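Local coordinates for esterase (Pelagibacterium halotolerans, PDB 5DWD), which probably hydrolyses carboxylic esters, as a carboxylesterase of the alpha/beta-hydrolase superfamily, at residues D66-T71 with T231-L236. Residues are numbered along the deposited sequence; the frame is centred on the assembly and turned at random.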
loop_
_atom_site.group_PDB
_atom_site.type_symbol
_atom_site.label_atom_id
_atom_site.label_comp_id
_atom_site.label_asym_id
_atom_site.label_seq_id
_atom_site.Cartn_x
_atom_site.Cartn_y
_atom_site.Cartn_z
ATOM N N ASP B 66 -26.040 4.873 5.209
ATOM C CA ASP B 66 -26.374 5.613 6.452
ATOM C C ASP B 66 -25.144 6.131 7.216
ATOM O O ASP B 66 -25.222 7.172 7.884
ATOM C CB ASP B 66 -27.223 4.751 7.395
ATOM C CG ASP B 66 -28.627 4.508 6.851
ATOM O OD1 ASP B 66 -29.127 5.229 5.940
ATOM O OD2 ASP B 66 -29.250 3.607 7.402
ATOM N N SER B 67 -24.021 5.403 7.152
ATOM C CA SER B 67 -22.794 5.769 7.801
ATOM C C SER B 67 -21.825 6.550 6.972
ATOM O O SER B 67 -20.998 7.232 7.542
ATOM C CB SER B 67 -22.060 4.543 8.379
ATOM O OG SER B 67 -22.873 3.915 9.340
ATOM N N PHE B 68 -21.947 6.506 5.655
ATOM C CA PHE B 68 -20.959 6.998 4.696
ATOM C C PHE B 68 -21.645 7.818 3.653
ATOM O O PHE B 68 -21.912 7.428 2.515
ATOM C CB PHE B 68 -20.165 5.787 4.101
ATOM C CG PHE B 68 -19.498 4.990 5.140
ATOM C CD1 PHE B 68 -18.528 5.542 5.890
ATOM C CD2 PHE B 68 -19.874 3.717 5.440
ATOM C CE1 PHE B 68 -17.972 4.851 6.925
ATOM C CE2 PHE B 68 -19.296 3.017 6.474
ATOM C CZ PHE B 68 -18.328 3.570 7.195
ATOM N N PRO B 69 -22.015 9.066 4.016
ATOM C CA PRO B 69 -22.891 9.795 3.147
ATOM C C PRO B 69 -22.277 10.343 1.895
ATOM O O PRO B 69 -22.992 10.764 1.023
ATOM C CB PRO B 69 -23.366 10.958 4.050
ATOM C CG PRO B 69 -22.223 11.169 4.920
ATOM C CD PRO B 69 -21.777 9.778 5.276
ATOM N N ASP B 70 -20.951 10.297 1.768
ATOM C CA ASP B 70 -20.283 10.751 0.531
ATOM C C ASP B 70 -19.786 9.608 -0.354
ATOM O O ASP B 70 -19.045 9.837 -1.311
ATOM C CB ASP B 70 -19.085 11.623 0.913
ATOM C CG ASP B 70 -19.467 12.849 1.756
ATOM O OD1 ASP B 70 -20.510 13.485 1.467
ATOM O OD2 ASP B 70 -18.715 13.131 2.712
ATOM N N THR B 71 -20.285 8.404 -0.075
ATOM C CA THR B 71 -19.913 7.203 -0.844
ATOM C C THR B 71 -21.014 6.787 -1.811
ATOM O O THR B 71 -22.188 6.660 -1.438
ATOM C CB THR B 71 -19.515 6.097 0.166
ATOM O OG1 THR B 71 -18.488 6.633 0.987
ATOM C CG2 THR B 71 -18.952 4.825 -0.592
ATOM N N THR B 231 -17.289 -5.344 12.006
ATOM C CA THR B 231 -15.834 -5.283 11.748
ATOM C C THR B 231 -15.586 -4.479 10.426
ATOM O O THR B 231 -14.721 -3.602 10.396
ATOM C CB THR B 231 -15.204 -6.660 11.723
ATOM O OG1 THR B 231 -15.366 -7.275 13.038
ATOM C CG2 THR B 231 -13.776 -6.599 11.322
ATOM N N ALA B 232 -16.323 -4.821 9.373
ATOM C CA ALA B 232 -16.216 -4.136 8.083
ATOM C C ALA B 232 -16.568 -2.655 8.148
ATOM O O ALA B 232 -15.880 -1.834 7.606
ATOM C CB ALA B 232 -17.026 -4.824 6.967
ATOM N N THR B 233 -17.602 -2.333 8.883
ATOM C CA THR B 233 -18.057 -0.943 9.032
ATOM C C THR B 233 -16.994 -0.119 9.752
ATOM O O THR B 233 -16.625 0.964 9.333
ATOM C CB THR B 233 -19.416 -0.846 9.785
ATOM O OG1 THR B 233 -20.408 -1.625 9.129
ATOM C CG2 THR B 233 -19.897 0.601 9.844
ATOM N N ALA B 234 -16.433 -0.666 10.808
ATOM C CA ALA B 234 -15.350 0.005 11.482
ATOM C C ALA B 234 -14.125 0.202 10.629
ATOM O O ALA B 234 -13.457 1.216 10.748
ATOM C CB ALA B 234 -15.047 -0.680 12.784
ATOM N N PHE B 235 -13.783 -0.787 9.782
ATOM C CA PHE B 235 -12.687 -0.646 8.875
ATOM C C PHE B 235 -12.972 0.458 7.845
ATOM O O PHE B 235 -12.087 1.249 7.560
ATOM C CB PHE B 235 -12.418 -1.988 8.206
ATOM C CG PHE B 235 -11.264 -2.010 7.219
ATOM C CD1 PHE B 235 -9.944 -1.947 7.634
ATOM C CD2 PHE B 235 -11.482 -2.162 5.846
ATOM C CE1 PHE B 235 -8.899 -2.063 6.703
ATOM C CE2 PHE B 235 -10.439 -2.289 4.945
ATOM C CZ PHE B 235 -9.153 -2.205 5.370
ATOM N N LEU B 236 -14.169 0.482 7.299
ATOM C CA LEU B 236 -14.605 1.587 6.362
ATOM C C LEU B 236 -14.472 2.986 7.036
ATOM O O LEU B 236 -13.957 3.929 6.425
ATOM C CB LEU B 236 -16.025 1.362 5.910
ATOM C CG LEU B 236 -16.357 0.589 4.621
ATOM C CD1 LEU B 236 -15.241 0.238 3.712
ATOM C CD2 LEU B 236 -17.681 -0.130 4.563
#
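The Phe68 ring, sent toward helix 226-239 with CG anti to the carbonyl carbon (chi1 -58°), meets Leu236 and Thr233 with its outer rim, while one of its faces carries Ser67 CB, 3.7 Å above the ring plane and displaced toward the rim. At the edge, near the plane, lies the carbonyl oxygen of Thr233, 3.8 Å from Phe68 CZ. Leu236 CB, 3.4 Å from Phe68 CZ, lies oblique to the ring. The two side chains as wholes cross at about a right angle, and Leu236 CD2 follows at 4.0 Å from Phe68 CE2. Thr233 adds a looser contact through its methyl branch: CG2, anti to the backbone N, is 4.2 Å from Phe68 CE2. Its hydroxyl (chi1 -56°) is hydrogen-bonded to Trp64 NE1 and the Leu229 carbonyl. In this alpha/beta-hydrolase fold, helices 54-65 and 226-239 lie on the same side of the central sheet, and the loop from 54-65 to strand 71-74 packs on the second. No hydrogen bond links the two segments. A type I turn from Phe68 to Thr71, with Thr71 N bonded to Phe68 O at 3.2 Å, leads into the strand. Leu240 also touches the buried Phe68, and Leu236 rests on Trp64 and Ile160.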